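Local coordinates for uncharacterized protein PH0321 (Pyrococcus horikoshii, PDB 3BS4), which is of unknown function but has a KaiC-like domain, probably of the RecA-like fold, and can hold a peptide of unknown identity, at residues Thr156-Ala168 / Lys193-Ala205. Numbering follows the deposited sequence.
Sequences TPEETLRYLETSA and KDKRVLLSVYRRA
Val197 and Leu164 form the apolar centre, each a knob in a hole of the other helix. Val197 sits among Pro157, Thr160, Leu161 and Leu164. Val197 CG1 meets Thr160 CG2 at 3.7 Å; a chi1 of -179° turns it that way, opposite the backbone N, while CG2 touches Leu161 CG and Pro157 O and CB. Leu164 fits among Val197, Ser200, Val201 and Arg204. Leu164 CD1 lies 3.8 Å from Val201 CG1. Leu161 CD2 rests on Ser200 CB at 3.6 Å. Helices 157-168 and 195-204 run nearly parallel, 12° apart, with axes 9.6 Å from each other. This is consistent with the RecA-like alpha/beta fold of KaiC-type domains: each helix follows one strand of the parallel part of the sheet, 141-146 and 184-190, and those strands are neighbours. Trp187 and Trp189 of strand 184-190 and Leu24 of strand 22-27 pack against helix 195-204 on its sheet side. At the start of both helices, Pro157 CG touches Asp194 OD1. Asp194 caps its own helix, its OD2 accepting from Val197 N. Arg196 lays one guanidinium face over Leu161 CD1 and makes a salt bridge, with a weak hydrogen bond, from NH2 to Glu158 OE2 at 2.8 Å. At the other end, Arg204 NH2 gives Glu165 OE1 a fairly straight bond of 2.8 Å, in the guanidinium plane and on the anti lone pair. Arg204 NE donates to Ser200 OG at 3.0 Å. A water accepts from Arg204 NH2, donates to Leu161 O and also bonds Ser200 OG. A methionine in place of Arg204 would probably leave Glu165 without its charge partner and this water less firmly held. Leu164 O lies above one guanidinium face, toward its rim.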
loop_
_atom_site.group_PDB
_atom_site.type_symbol
_atom_site.label_atom_id
_atom_site.label_comp_id
_atom_site.label_asym_id
_atom_site.label_seq_id
_atom_site.Cartn_x
_atom_site.Cartn_y
_atom_site.Cartn_z
ATOM N N THR A 156 -4.714 17.204 -10.757
ATOM C CA THR A 156 -5.839 16.919 -11.642
ATOM C C THR A 156 -5.776 15.465 -12.135
ATOM O O THR A 156 -4.732 14.814 -12.011
ATOM C CB THR A 156 -5.850 17.885 -12.854
ATOM O OG1 THR A 156 -4.758 17.570 -13.723
ATOM C CG2 THR A 156 -5.724 19.334 -12.390
ATOM N N PRO A 157 -6.884 14.929 -12.668
ATOM C CA PRO A 157 -6.785 13.602 -13.268
ATOM C C PRO A 157 -5.699 13.489 -14.355
ATOM O O PRO A 157 -4.970 12.498 -14.408
ATOM C CB PRO A 157 -8.194 13.370 -13.839
ATOM C CG PRO A 157 -9.076 14.202 -12.916
ATOM C CD PRO A 157 -8.276 15.437 -12.676
ATOM N N GLU A 158 -5.593 14.509 -15.200
ATOM C CA GLU A 158 -4.605 14.531 -16.260
ATOM C C GLU A 158 -3.185 14.499 -15.678
ATOM O O GLU A 158 -2.330 13.725 -16.130
ATOM C CB GLU A 158 -4.818 15.787 -17.100
ATOM C CG GLU A 158 -6.110 15.740 -17.932
ATOM C CD GLU A 158 -7.418 16.047 -17.161
ATOM O OE1 GLU A 158 -7.404 16.511 -15.985
ATOM O OE2 GLU A 158 -8.489 15.830 -17.783
ATOM N N GLU A 159 -2.961 15.323 -14.651
ATOM C CA GLU A 159 -1.681 15.358 -13.941
ATOM C C GLU A 159 -1.373 14.023 -13.284
ATOM O O GLU A 159 -0.227 13.566 -13.318
ATOM C CB GLU A 159 -1.674 16.472 -12.886
ATOM C CG GLU A 159 -1.500 17.868 -13.476
ATOM C CD GLU A 159 -1.845 19.000 -12.514
ATOM O OE1 GLU A 159 -2.386 18.760 -11.408
ATOM O OE2 GLU A 159 -1.586 20.180 -12.879
ATOM N N THR A 160 -2.395 13.404 -12.692
ATOM C CA THR A 160 -2.205 12.116 -12.006
ATOM C C THR A 160 -1.843 11.030 -13.011
ATOM O O THR A 160 -0.957 10.217 -12.771
ATOM C CB THR A 160 -3.463 11.747 -11.186
ATOM O OG1 THR A 160 -3.774 12.834 -10.300
ATOM C CG2 THR A 160 -3.244 10.470 -10.387
ATOM N N LEU A 161 -2.491 11.051 -14.175
ATOM C CA LEU A 161 -2.171 10.070 -15.204
ATOM C C LEU A 161 -0.739 10.213 -15.694
ATOM O O LEU A 161 -0.049 9.212 -15.882
ATOM C CB LEU A 161 -3.172 10.179 -16.361
ATOM C CG LEU A 161 -4.549 9.590 -16.000
ATOM C CD1 LEU A 161 -5.658 10.111 -16.907
ATOM C CD2 LEU A 161 -4.528 8.060 -16.016
ATOM N N ARG A 162 -0.290 11.447 -15.889
ATOM C CA ARG A 162 1.111 11.706 -16.274
ATOM C C ARG A 162 2.054 11.308 -15.156
ATOM O O ARG A 162 3.102 10.713 -15.399
ATOM C CB ARG A 162 1.333 13.187 -16.597
ATOM C CG ARG A 162 0.598 13.655 -17.816
ATOM C CD ARG A 162 1.221 14.946 -18.371
ATOM N NE ARG A 162 1.569 15.917 -17.329
ATOM C CZ ARG A 162 0.789 16.925 -16.943
ATOM N NH1 ARG A 162 -0.404 17.098 -17.502
ATOM N NH2 ARG A 162 1.206 17.760 -15.993
ATOM N N TYR A 163 1.678 11.641 -13.923
ATOM C CA TYR A 163 2.474 11.271 -12.751
ATOM C C TYR A 163 2.723 9.759 -12.647
ATOM O O TYR A 163 3.848 9.311 -12.361
ATOM C CB TYR A 163 1.780 11.793 -11.482
ATOM C CG TYR A 163 2.289 11.150 -10.234
ATOM C CD1 TYR A 163 3.530 11.510 -9.699
ATOM C CD2 TYR A 163 1.547 10.153 -9.601
ATOM C CE1 TYR A 163 4.016 10.904 -8.548
ATOM C CE2 TYR A 163 2.026 9.530 -8.442
ATOM C CZ TYR A 163 3.270 9.923 -7.930
ATOM O OH TYR A 163 3.793 9.339 -6.795
ATOM N N LEU A 164 1.671 8.976 -12.885
ATOM C CA LEU A 164 1.781 7.520 -12.835
ATOM C C LEU A 164 2.783 7.030 -13.861
ATOM O O LEU A 164 3.545 6.100 -13.582
ATOM C CB LEU A 164 0.434 6.811 -13.053
ATOM C CG LEU A 164 -0.594 7.005 -11.933
ATOM C CD1 LEU A 164 -2.000 6.559 -12.397
ATOM C CD2 LEU A 164 -0.149 6.244 -10.675
ATOM N N GLU A 165 2.773 7.651 -15.044
ATOM C CA GLU A 165 3.704 7.217 -16.086
ATOM C C GLU A 165 5.131 7.673 -15.798
ATOM O O GLU A 165 6.062 6.887 -15.901
ATOM C CB GLU A 165 3.233 7.639 -17.481
ATOM C CG GLU A 165 4.117 7.069 -18.621
ATOM C CD GLU A 165 4.202 5.542 -18.670
ATOM O OE1 GLU A 165 3.340 4.828 -18.095
ATOM O OE2 GLU A 165 5.162 5.037 -19.306
ATOM N N THR A 166 5.298 8.915 -15.376
ATOM C CA THR A 166 6.644 9.416 -15.032
ATOM C C THR A 166 7.248 8.617 -13.879
ATOM O O THR A 166 8.449 8.364 -13.862
ATOM C CB THR A 166 6.587 10.902 -14.665
ATOM O OG1 THR A 166 6.022 11.640 -15.759
ATOM C CG2 THR A 166 7.976 11.447 -14.367
ATOM N N SER A 167 6.416 8.238 -12.909
ATOM C CA SER A 167 6.851 7.359 -11.818
ATOM C C SER A 167 7.405 6.062 -12.357
ATOM O O SER A 167 8.462 5.612 -11.944
ATOM C CB SER A 167 5.684 7.048 -10.881
ATOM O OG SER A 167 5.210 8.222 -10.302
ATOM N N ALA A 168 6.685 5.459 -13.295
ATOM C CA ALA A 168 7.134 4.186 -13.874
ATOM C C ALA A 168 8.461 4.391 -14.596
ATOM O O ALA A 168 9.360 3.559 -14.494
ATOM C CB ALA A 168 6.087 3.624 -14.811
ATOM N N LYS A 193 -13.961 8.000 -7.879
ATOM C CA LYS A 193 -13.353 9.338 -8.004
ATOM C C LYS A 193 -12.995 9.768 -9.429
ATOM O O LYS A 193 -13.405 10.854 -9.867
ATOM C CB LYS A 193 -12.152 9.510 -7.069
ATOM C CG LYS A 193 -12.509 9.321 -5.590
ATOM C CD LYS A 193 -11.323 9.545 -4.671
ATOM C CE LYS A 193 -11.776 9.640 -3.198
ATOM N NZ LYS A 193 -12.690 8.541 -2.778
ATOM N N ASP A 194 -12.209 8.955 -10.129
ATOM C CA ASP A 194 -11.932 9.202 -11.550
ATOM C C ASP A 194 -11.693 7.890 -12.264
ATOM O O ASP A 194 -10.722 7.192 -11.986
ATOM C CB ASP A 194 -10.731 10.126 -11.746
ATOM C CG ASP A 194 -10.552 10.530 -13.205
ATOM O OD1 ASP A 194 -11.112 11.572 -13.610
ATOM O OD2 ASP A 194 -9.903 9.772 -13.964
ATOM N N LYS A 195 -12.574 7.561 -13.202
ATOM C CA LYS A 195 -12.514 6.260 -13.852
ATOM C C LYS A 195 -11.267 6.080 -14.705
ATOM O O LYS A 195 -10.738 4.957 -14.810
ATOM C CB LYS A 195 -13.770 6.005 -14.683
ATOM C CG LYS A 195 -15.060 5.894 -13.856
ATOM C CD LYS A 195 -16.170 5.162 -14.619
ATOM C CE LYS A 195 -16.529 5.846 -15.939
ATOM N NZ LYS A 195 -17.103 4.868 -16.919
ATOM N N ARG A 196 -10.795 7.169 -15.323
ATOM C CA ARG A 196 -9.586 7.083 -16.152
ATOM C C ARG A 196 -8.359 6.771 -15.323
ATOM O O ARG A 196 -7.515 5.966 -15.722
ATOM C CB ARG A 196 -9.341 8.365 -16.940
ATOM C CG ARG A 196 -10.341 8.577 -18.049
ATOM C CD ARG A 196 -9.865 9.683 -18.980
ATOM N NE ARG A 196 -9.731 10.950 -18.268
ATOM C CZ ARG A 196 -8.950 11.951 -18.660
ATOM N NH1 ARG A 196 -8.214 11.847 -19.763
ATOM N NH2 ARG A 196 -8.900 13.057 -17.939
ATOM N N VAL A 197 -8.233 7.423 -14.178
ATOM C CA VAL A 197 -7.070 7.151 -13.326
ATOM C C VAL A 197 -7.162 5.732 -12.759
ATOM O O VAL A 197 -6.167 4.998 -12.683
ATOM C CB VAL A 197 -6.905 8.189 -12.188
ATOM C CG1 VAL A 197 -5.658 7.843 -11.358
ATOM C CG2 VAL A 197 -6.838 9.618 -12.748
ATOM N N LEU A 198 -8.368 5.328 -12.373
ATOM C CA LEU A 198 -8.574 3.975 -11.897
ATOM C C LEU A 198 -8.232 2.938 -12.963
ATOM O O LEU A 198 -7.673 1.890 -12.666
ATOM C CB LEU A 198 -10.020 3.828 -11.430
ATOM C CG LEU A 198 -10.449 2.693 -10.522
ATOM C CD1 LEU A 198 -9.554 2.505 -9.296
ATOM C CD2 LEU A 198 -11.900 2.990 -10.105
ATOM N N LEU A 199 -8.539 3.241 -14.227
ATOM C CA LEU A 199 -8.161 2.362 -15.333
ATOM C C LEU A 199 -6.643 2.162 -15.403
ATOM O O LEU A 199 -6.161 1.051 -15.607
ATOM C CB LEU A 199 -8.642 2.974 -16.645
ATOM C CG LEU A 199 -9.069 2.106 -17.814
ATOM C CD1 LEU A 199 -10.074 1.006 -17.392
ATOM C CD2 LEU A 199 -9.664 3.015 -18.900
ATOM N N SER A 200 -5.892 3.243 -15.221
ATOM C CA SER A 200 -4.433 3.176 -15.278
ATOM C C SER A 200 -3.869 2.357 -14.129
ATOM O O SER A 200 -2.968 1.539 -14.329
ATOM C CB SER A 200 -3.841 4.592 -15.296
ATOM O OG SER A 200 -2.423 4.567 -15.396
ATOM N N VAL A 201 -4.396 2.548 -12.920
ATOM C CA VAL A 201 -3.848 1.783 -11.799
ATOM C C VAL A 201 -4.234 0.313 -11.872
ATOM O O VAL A 201 -3.447 -0.553 -11.481
ATOM C CB VAL A 201 -4.167 2.392 -10.391
ATOM C CG1 VAL A 201 -3.572 3.801 -10.270
ATOM C CG2 VAL A 201 -5.639 2.382 -10.116
ATOM N N TYR A 202 -5.437 0.009 -12.377
ATOM C CA TYR A 202 -5.786 -1.396 -12.615
ATOM C C TYR A 202 -4.798 -2.031 -13.595
ATOM O O TYR A 202 -4.340 -3.173 -13.405
ATOM C CB TYR A 202 -7.184 -1.514 -13.218
ATOM C CG TYR A 202 -8.323 -1.710 -12.242
ATOM C CD1 TYR A 202 -8.485 -0.881 -11.121
ATOM C CD2 TYR A 202 -9.277 -2.700 -12.466
ATOM C CE1 TYR A 202 -9.560 -1.061 -10.238
ATOM C CE2 TYR A 202 -10.344 -2.889 -11.583
ATOM C CZ TYR A 202 -10.483 -2.076 -10.477
ATOM O OH TYR A 202 -11.561 -2.290 -9.650
ATOM N N ARG A 203 -4.491 -1.308 -14.671
ATOM C CA ARG A 203 -3.615 -1.867 -15.703
ATOM C C ARG A 203 -2.213 -2.124 -15.155
ATOM O O ARG A 203 -1.564 -3.140 -15.482
ATOM C CB ARG A 203 -3.607 -0.943 -16.939
ATOM C CG ARG A 203 -2.557 -1.283 -18.009
ATOM C CD ARG A 203 -2.778 -2.671 -18.610
ATOM N NE ARG A 203 -4.053 -2.725 -19.310
ATOM C CZ ARG A 203 -4.475 -3.756 -20.040
ATOM N NH1 ARG A 203 -3.716 -4.841 -20.196
ATOM N NH2 ARG A 203 -5.657 -3.688 -20.636
ATOM N N ARG A 204 -1.739 -1.218 -14.306
ATOM C CA ARG A 204 -0.374 -1.288 -13.796
ATOM C C ARG A 204 -0.195 -2.394 -12.760
ATOM O O ARG A 204 0.894 -2.981 -12.633
ATOM C CB ARG A 204 0.028 0.067 -13.207
ATOM C CG ARG A 204 0.205 1.121 -14.279
ATOM C CD ARG A 204 0.390 2.490 -13.672
ATOM N NE ARG A 204 0.311 3.537 -14.688
ATOM C CZ ARG A 204 1.285 3.809 -15.561
ATOM N NH1 ARG A 204 2.424 3.123 -15.551
ATOM N NH2 ARG A 204 1.127 4.779 -16.449
ATOM N N ALA A 205 -1.250 -2.670 -12.005
ATOM C CA ALA A 205 -1.204 -3.714 -10.970
ATOM C C ALA A 205 -1.149 -5.138 -11.536
ATOM O O ALA A 205 -1.775 -5.429 -12.566
ATOM C CB ALA A 205 -2.391 -3.574 -10.037
HETATM O O HOH W 1 -1.084 6.663 -16.638
#